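Local coordinates for protein epidermin leader peptide processing serine protease EpiP (Staphylococcus aureus subsp. aureus, PDB 3QFH) that is a subtilisin-like serine protease that probably removes the leader peptide from the precursor of the lantibiotic epidermin, at residues Leu21-Glu26 with Met61-Leu66; Ala78-Cys83 with Lys251-Glu256; Gly360-Glu365 with Tyr376-Gly381. All blocks are in the same frame, centred on the assembly; numbering follows the deposited sequence.

How the contacts relate
Contacts 1 and 2 are buried neighbours, their centres about 13 Å apart. They touch through strand 20-27, which packs on a helix of its own propeptide-like unit and meets contact 2 through Ser24, hydrogen-bonded to Thr79. Contact 1 is wholly apolar. Contact 2 joins that unit to the subtilase part and is rich in buried acids, whose bonds go largely to residues around the two segments. Contact 3 is different in kind: a surface contact within the subtilase part, made by an aromatic pair, a methionine and a bridging water. Its centre is about 46 Å from that of contact 1 and about 35 Å from that of contact 2.

Contact 1 (Leu21-Glu26 with Met61-Leu66)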
# COMPACT_ATOMS: atom_id res chain seq x y z
N LEU A 21 5.28 28.07 6.69
CA LEU A 21 4.72 26.95 5.93
C LEU A 21 5.57 25.69 6.00
O LEU A 21 6.75 25.74 6.38
CB LEU A 21 4.57 27.33 4.46
CG LEU A 21 3.81 28.63 4.14
CD1 LEU A 21 3.92 28.91 2.64
CD2 LEU A 21 2.34 28.57 4.61
N TYR A 22 4.97 24.58 5.61
CA TYR A 22 5.63 23.29 5.60
C TYR A 22 6.37 23.07 4.29
O TYR A 22 5.76 23.08 3.21
CB TYR A 22 4.60 22.16 5.82
CG TYR A 22 4.12 22.04 7.26
CD1 TYR A 22 3.07 22.82 7.75
CD2 TYR A 22 4.73 21.14 8.13
CE1 TYR A 22 2.63 22.69 9.10
CE2 TYR A 22 4.32 21.01 9.46
CZ TYR A 22 3.28 21.78 9.94
OH TYR A 22 2.90 21.62 11.25
N TYR A 23 7.69 22.89 4.38
CA TYR A 23 8.51 22.61 3.20
C TYR A 23 9.13 21.23 3.27
O TYR A 23 9.57 20.76 4.34
CB TYR A 23 9.61 23.65 3.01
CG TYR A 23 9.08 24.99 2.57
CD1 TYR A 23 8.89 25.27 1.21
CD2 TYR A 23 8.76 25.98 3.49
CE1 TYR A 23 8.38 26.49 0.78
CE2 TYR A 23 8.24 27.21 3.08
CZ TYR A 23 8.07 27.46 1.72
OH TYR A 23 7.57 28.68 1.31
N SER A 24 9.12 20.57 2.12
CA SER A 24 9.77 19.28 1.95
C SER A 24 11.16 19.57 1.41
O SER A 24 11.31 20.30 0.43
CB SER A 24 8.97 18.39 1.00
OG SER A 24 7.72 18.04 1.58
N VAL A 25 12.17 19.00 2.06
CA VAL A 25 13.55 19.28 1.69
C VAL A 25 14.38 18.03 1.48
O VAL A 25 14.37 17.12 2.32
CB VAL A 25 14.24 20.15 2.79
CG1 VAL A 25 15.67 20.45 2.41
CG2 VAL A 25 13.47 21.46 3.00
N GLU A 26 15.08 17.98 0.35
CA GLU A 26 15.99 16.89 0.06
C GLU A 26 17.40 17.43 0.26
O GLU A 26 17.80 18.40 -0.39
CB GLU A 26 15.78 16.33 -1.35
CG GLU A 26 16.67 15.13 -1.66
CD GLU A 26 16.20 14.32 -2.87
OE1 GLU A 26 15.17 14.68 -3.51
OE2 GLU A 26 16.86 13.30 -3.17
N MET A 61 10.66 33.32 3.04
CA MET A 61 11.95 34.01 2.98
C MET A 61 13.11 33.10 3.40
O MET A 61 14.17 33.11 2.78
CB MET A 61 11.93 35.26 3.86
CG MET A 61 10.98 36.34 3.38
SD MET A 61 11.52 37.16 1.87
CE MET A 61 12.91 38.13 2.48
N HIS A 62 12.91 32.33 4.48
CA HIS A 62 13.96 31.39 4.93
C HIS A 62 14.03 30.18 4.01
O HIS A 62 15.10 29.64 3.80
CB HIS A 62 13.77 30.95 6.39
CG HIS A 62 14.09 32.01 7.40
ND1 HIS A 62 13.14 32.54 8.25
CD2 HIS A 62 15.24 32.67 7.67
CE1 HIS A 62 13.70 33.47 9.01
NE2 HIS A 62 14.97 33.57 8.67
N ALA A 63 12.90 29.77 3.44
CA ALA A 63 12.90 28.67 2.49
C ALA A 63 13.77 29.04 1.28
O ALA A 63 14.57 28.24 0.81
CB ALA A 63 11.50 28.34 2.05
N ASN A 64 13.63 30.28 0.83
CA ASN A 64 14.40 30.76 -0.32
C ASN A 64 15.89 30.90 -0.03
O ASN A 64 16.71 30.57 -0.87
CB ASN A 64 13.80 32.06 -0.87
CG ASN A 64 12.59 31.79 -1.74
OD1 ASN A 64 11.46 32.15 -1.41
ND2 ASN A 64 12.81 31.09 -2.84
N ALA A 65 16.23 31.35 1.17
CA ALA A 65 17.62 31.46 1.55
C ALA A 65 18.23 30.06 1.68
O ALA A 65 19.38 29.84 1.30
CB ALA A 65 17.76 32.22 2.87
N LEU A 66 17.45 29.11 2.21
CA LEU A 66 17.93 27.74 2.40
C LEU A 66 18.27 27.06 1.06
O LEU A 66 19.17 26.26 0.99
CB LEU A 66 16.89 26.91 3.17
CG LEU A 66 17.29 25.48 3.52
CD1 LEU A 66 18.50 25.48 4.44
CD2 LEU A 66 16.14 24.73 4.15
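This is a small, buried helix-on-sheet contact, in which Tyr23 and Val25 of strand 20-27 meet Ala63 and Leu66 of helix 60-66. The two strand residues are two apart and so face the same way, while Ala63 and Leu66 sit one helical turn apart on the side turned to the strand. The main touch is a CH-pi contact: the methyl CB of Ala63 lies over one face of Tyr23, 3.6 Å from the ring centroid and 15° off the ring normal. It is displaced toward the CE2-CZ side of the rim, with Ala63 CB 3.6 Å from Tyr23 CZ. Tyr23 has its CG anti to its own carbonyl carbon (chi1 -71°), and this turns one face of the ring to the Ala63 methyl. Further along, Leu66 CD2 comes within 4.4 Å of Val25 CG2, a looser apolar touch. Ile76 of the adjacent strand 73-78 packs on Tyr23, Val25 and Leu66, and Met58 of strand 53-59 on Tyr23 and Leu66. The alternate residues point to the other face, where Glu26 forms a salt bridge with Lys262. Strand, helix, two strands, helix, strand, with strand order 2-3-1-4 and antiparallel neighbours, is the ferredoxin-like βαββαβ arrangement, as in subtilase propeptides.

Contact 2 (Ala78-Cys83 with Lys251-Glu256)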
# COMPACT_ATOMS: atom_id res chain seq x y z
N ALA A 78 7.29 23.26 -1.47
CA ALA A 78 6.25 23.34 -0.48
C ALA A 78 5.60 21.98 -0.46
O ALA A 78 5.40 21.40 -1.51
CB ALA A 78 5.23 24.41 -0.87
N THR A 79 5.30 21.46 0.73
CA THR A 79 4.62 20.18 0.84
C THR A 79 3.18 20.41 0.40
O THR A 79 2.56 21.39 0.81
CB THR A 79 4.59 19.71 2.30
OG1 THR A 79 5.89 19.86 2.89
CG2 THR A 79 4.12 18.26 2.39
N CYS A 80 2.64 19.53 -0.45
CA CYS A 80 1.24 19.70 -0.90
C CYS A 80 0.34 18.49 -0.64
O CYS A 80 0.83 17.44 -0.23
CB CYS A 80 1.21 20.10 -2.37
SG CYS A 80 1.82 21.79 -2.68
N SER A 81 -0.97 18.67 -0.87
CA SER A 81 -1.98 17.61 -0.66
C SER A 81 -2.28 16.79 -1.93
O SER A 81 -3.32 16.96 -2.59
CB SER A 81 -3.27 18.19 -0.09
OG SER A 81 -3.05 18.72 1.21
N THR A 82 -1.35 15.88 -2.22
CA THR A 82 -1.41 14.99 -3.38
C THR A 82 -2.28 13.72 -3.16
O THR A 82 -2.93 13.24 -4.10
CB THR A 82 0.03 14.58 -3.81
OG1 THR A 82 -0.02 13.35 -4.55
CG2 THR A 82 0.94 14.39 -2.60
N CYS A 83 -2.28 13.20 -1.94
CA CYS A 83 -3.05 11.99 -1.60
C CYS A 83 -4.55 12.16 -1.87
O CYS A 83 -5.11 11.45 -2.70
CB CYS A 83 -2.83 11.61 -0.14
SG CYS A 83 -1.09 11.27 0.27
N LYS A 251 8.33 24.08 -7.78
CA LYS A 251 6.90 24.35 -7.71
C LYS A 251 6.10 23.04 -7.77
O LYS A 251 4.90 23.03 -7.57
CB LYS A 251 6.51 25.26 -8.88
CG LYS A 251 7.47 26.44 -9.08
CD LYS A 251 7.12 27.38 -10.24
CE LYS A 251 7.07 26.69 -11.63
NZ LYS A 251 5.76 26.00 -11.89
N ASP A 252 6.78 21.93 -8.05
CA ASP A 252 6.13 20.63 -8.17
C ASP A 252 6.30 19.85 -6.85
O ASP A 252 6.60 20.45 -5.82
CB ASP A 252 6.68 19.86 -9.37
CG ASP A 252 8.17 19.57 -9.25
OD1 ASP A 252 8.79 19.89 -8.20
OD2 ASP A 252 8.74 19.01 -10.21
N GLU A 253 6.10 18.53 -6.88
CA GLU A 253 6.20 17.70 -5.67
C GLU A 253 7.38 16.73 -5.76
O GLU A 253 7.33 15.59 -5.32
CB GLU A 253 4.85 17.03 -5.44
CG GLU A 253 3.74 18.11 -5.34
CD GLU A 253 2.34 17.60 -5.47
OE1 GLU A 253 2.12 16.49 -6.00
OE2 GLU A 253 1.42 18.34 -5.06
N LYS A 254 8.46 17.24 -6.31
CA LYS A 254 9.69 16.50 -6.51
C LYS A 254 10.24 15.80 -5.29
O LYS A 254 10.62 14.61 -5.36
CB LYS A 254 10.74 17.46 -7.05
CG LYS A 254 12.14 16.90 -7.25
CD LYS A 254 12.19 15.85 -8.31
CE LYS A 254 13.65 15.59 -8.75
NZ LYS A 254 13.75 14.40 -9.64
N VAL A 255 10.33 16.50 -4.17
CA VAL A 255 10.94 15.91 -2.97
C VAL A 255 10.20 14.66 -2.50
O VAL A 255 10.83 13.66 -2.15
CB VAL A 255 11.13 16.93 -1.84
CG1 VAL A 255 11.70 16.25 -0.61
CG2 VAL A 255 12.07 18.01 -2.30
N GLU A 256 8.88 14.72 -2.53
CA GLU A 256 8.06 13.60 -2.14
C GLU A 256 8.24 12.45 -3.11
O GLU A 256 8.32 11.31 -2.69
CB GLU A 256 6.57 13.97 -2.08
CG GLU A 256 6.11 14.64 -0.81
CD GLU A 256 6.54 16.08 -0.65
OE1 GLU A 256 6.98 16.74 -1.64
OE2 GLU A 256 6.40 16.56 0.50
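Thr79 OG1 is held by several groups: it is hydrogen-bonded to Ser24 OG and Gln55 NE2, with a weak bond to Tyr22 O besides. With the hydroxyl so engaged, the methyl is what meets the acid, Thr79 CG2 lying 3.4 Å from Glu256 OE2; CG2 is anti to the backbone N, and the two side chains cross at about a right angle. Glu253, the N-cap residue of helix 254-269, reaches out with its chain extended beyond CG and slips its carboxylate in beside Cys80 and Thr82. Glu253 OE2 lies 3.2 Å from Cys80 CB, and Glu253 OE1 is 3.6 Å from Thr82 CB. Neither oxygen lacks a polar partner: OE2 forms a salt bridge with Arg295 and OE1 accepts from Ile240 N, which should favour the charged form of this buried acid. Here the chain leaving the last propeptide strand, 73-78, runs along the subtilase part, consistent with the way subtilisin propeptides rest on a pair of helices, in this model 213-225 and 254-269. Asn77 grips the start of the second one, its OD1 accepting from Val255 N and its ND2 bonding to Glu256 OE1. Thr82 OG1 is hydrogen-bonded to Tyr238 O.

Contact 3 (Gly360-Glu365 with Tyr376-Gly381); sequences GYMHKE and YIYQAG
The short helix 361-365 packs beside strand 376-379, the backbones coming nearest at His363 and Tyr378, whose CA atoms are 7.3 Å apart. Tyr378 reaches across the gap and carries nearly all of the strand side. His363 turns the edge of its imidazole toward the face of the Tyr378 ring in an offset edge-to-face pair, with centroids 4.9 Å apart and planes at 76°. His363 CD2 leads, 3.5 Å from each of Tyr378 CE2, CZ and OH, so the approach is at the hydroxyl end of the ring, and OH lies near the imidazole plane at its edge. Met362 completes the grouping: its chain runs out with CG anti to the backbone N, then bends at chi3 (66°), which brings CE within 4.0 Å of Tyr378 CD2. The same methyl lies over one face of the His363 ring, toward its rim, so Met362 touches both aromatics, with its sulfur in an oblique Met-aromatic contact with Tyr378. Strand 376-379 forms an antiparallel hairpin with 367-370 and leads through Gly381 into helix 382-400. Gly381 opens the Gly-Thr-Ser sequence that in subtilases carries the catalytic serine. A water bridges the tyrosine to the helix, accepting from Tyr378 OH at 2.9 Å and donating to His363 O at 2.7 Å. Gln379 NE2 donates to Tyr378 O at 3.1 Å, from outside the carbonyl plane.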
# COMPACT_ATOMS: atom_id res chain seq x y z
N GLY A 360 -29.58 -9.35 -2.00
CA GLY A 360 -28.36 -10.14 -2.09
C GLY A 360 -27.21 -9.71 -2.97
O GLY A 360 -26.14 -10.33 -2.93
N TYR A 361 -27.36 -8.63 -3.73
CA TYR A 361 -26.31 -8.25 -4.67
C TYR A 361 -25.00 -7.77 -4.01
O TYR A 361 -23.90 -8.15 -4.43
CB TYR A 361 -26.83 -7.23 -5.67
CG TYR A 361 -27.98 -7.75 -6.53
CD1 TYR A 361 -27.74 -8.56 -7.65
CD2 TYR A 361 -29.29 -7.41 -6.23
CE1 TYR A 361 -28.81 -9.02 -8.44
CE2 TYR A 361 -30.36 -7.87 -7.02
CZ TYR A 361 -30.11 -8.67 -8.11
OH TYR A 361 -31.17 -9.11 -8.87
N MET A 362 -25.11 -6.95 -2.98
CA MET A 362 -23.95 -6.45 -2.27
C MET A 362 -23.00 -7.59 -1.91
O MET A 362 -21.79 -7.48 -2.12
CB MET A 362 -24.37 -5.73 -0.99
CG MET A 362 -23.20 -5.27 -0.12
SD MET A 362 -23.67 -4.55 1.47
CE MET A 362 -24.42 -5.93 2.33
N HIS A 363 -23.57 -8.68 -1.41
CA HIS A 363 -22.82 -9.86 -0.95
C HIS A 363 -22.07 -10.59 -2.07
O HIS A 363 -21.04 -11.22 -1.83
CB HIS A 363 -23.77 -10.84 -0.25
CG HIS A 363 -24.57 -10.21 0.85
ND1 HIS A 363 -25.74 -9.51 0.60
CD2 HIS A 363 -24.37 -10.14 2.19
CE1 HIS A 363 -26.23 -9.06 1.75
NE2 HIS A 363 -25.41 -9.43 2.72
N LYS A 364 -22.62 -10.53 -3.27
CA LYS A 364 -22.03 -11.16 -4.43
C LYS A 364 -20.86 -10.39 -5.04
O LYS A 364 -19.91 -11.01 -5.52
CB LYS A 364 -23.11 -11.36 -5.50
CG LYS A 364 -24.18 -12.37 -5.11
CD LYS A 364 -25.24 -12.49 -6.20
CE LYS A 364 -26.32 -13.52 -5.83
NZ LYS A 364 -27.42 -13.56 -6.84
N GLU A 365 -20.91 -9.05 -4.99
CA GLU A 365 -19.89 -8.21 -5.64
C GLU A 365 -18.94 -7.44 -4.70
O GLU A 365 -18.02 -6.79 -5.19
CB GLU A 365 -20.55 -7.24 -6.64
CG GLU A 365 -21.40 -6.11 -6.01
CD GLU A 365 -21.96 -5.13 -7.07
OE1 GLU A 365 -22.60 -4.14 -6.68
OE2 GLU A 365 -21.77 -5.36 -8.30
N TYR A 376 -17.53 -7.46 11.10
CA TYR A 376 -17.24 -7.54 9.68
C TYR A 376 -17.95 -6.46 8.87
O TYR A 376 -18.89 -5.85 9.33
CB TYR A 376 -17.59 -8.96 9.18
CG TYR A 376 -16.91 -9.97 10.08
CD1 TYR A 376 -15.58 -10.29 9.89
CD2 TYR A 376 -17.58 -10.50 11.20
CE1 TYR A 376 -14.94 -11.14 10.75
CE2 TYR A 376 -16.94 -11.35 12.08
CZ TYR A 376 -15.62 -11.68 11.84
OH TYR A 376 -14.94 -12.52 12.69
N ILE A 377 -17.44 -6.23 7.67
CA ILE A 377 -17.99 -5.23 6.78
C ILE A 377 -17.73 -5.65 5.33
O ILE A 377 -16.76 -6.36 5.03
CB ILE A 377 -17.33 -3.84 7.06
CG1 ILE A 377 -17.99 -2.72 6.24
CG2 ILE A 377 -15.86 -3.87 6.76
CD1 ILE A 377 -17.44 -1.29 6.57
N TYR A 378 -18.62 -5.22 4.44
CA TYR A 378 -18.50 -5.45 2.99
C TYR A 378 -17.95 -4.18 2.33
O TYR A 378 -18.53 -3.10 2.48
CB TYR A 378 -19.87 -5.80 2.37
CG TYR A 378 -20.26 -7.25 2.55
CD1 TYR A 378 -19.78 -8.21 1.66
CD2 TYR A 378 -21.09 -7.67 3.59
CE1 TYR A 378 -20.10 -9.55 1.81
CE2 TYR A 378 -21.42 -9.03 3.74
CZ TYR A 378 -20.91 -9.95 2.84
OH TYR A 378 -21.19 -11.28 2.93
N GLN A 379 -16.81 -4.29 1.63
CA GLN A 379 -16.20 -3.16 0.94
C GLN A 379 -15.68 -3.59 -0.43
O GLN A 379 -15.77 -4.76 -0.80
CB GLN A 379 -15.06 -2.59 1.77
CG GLN A 379 -15.51 -1.91 3.05
CD GLN A 379 -15.96 -0.51 2.83
OE1 GLN A 379 -15.15 0.39 2.64
NE2 GLN A 379 -17.27 -0.29 2.86
N ALA A 380 -15.16 -2.63 -1.18
CA ALA A 380 -14.61 -2.93 -2.49
C ALA A 380 -13.48 -1.97 -2.77
O ALA A 380 -13.41 -0.90 -2.20
CB ALA A 380 -15.67 -2.82 -3.56
N GLY A 381 -12.56 -2.37 -3.64
CA GLY A 381 -11.46 -1.48 -3.99
C GLY A 381 -10.17 -2.21 -4.17
O GLY A 381 -10.04 -3.35 -3.72
O HOH W 1 -20.67 -12.71 0.43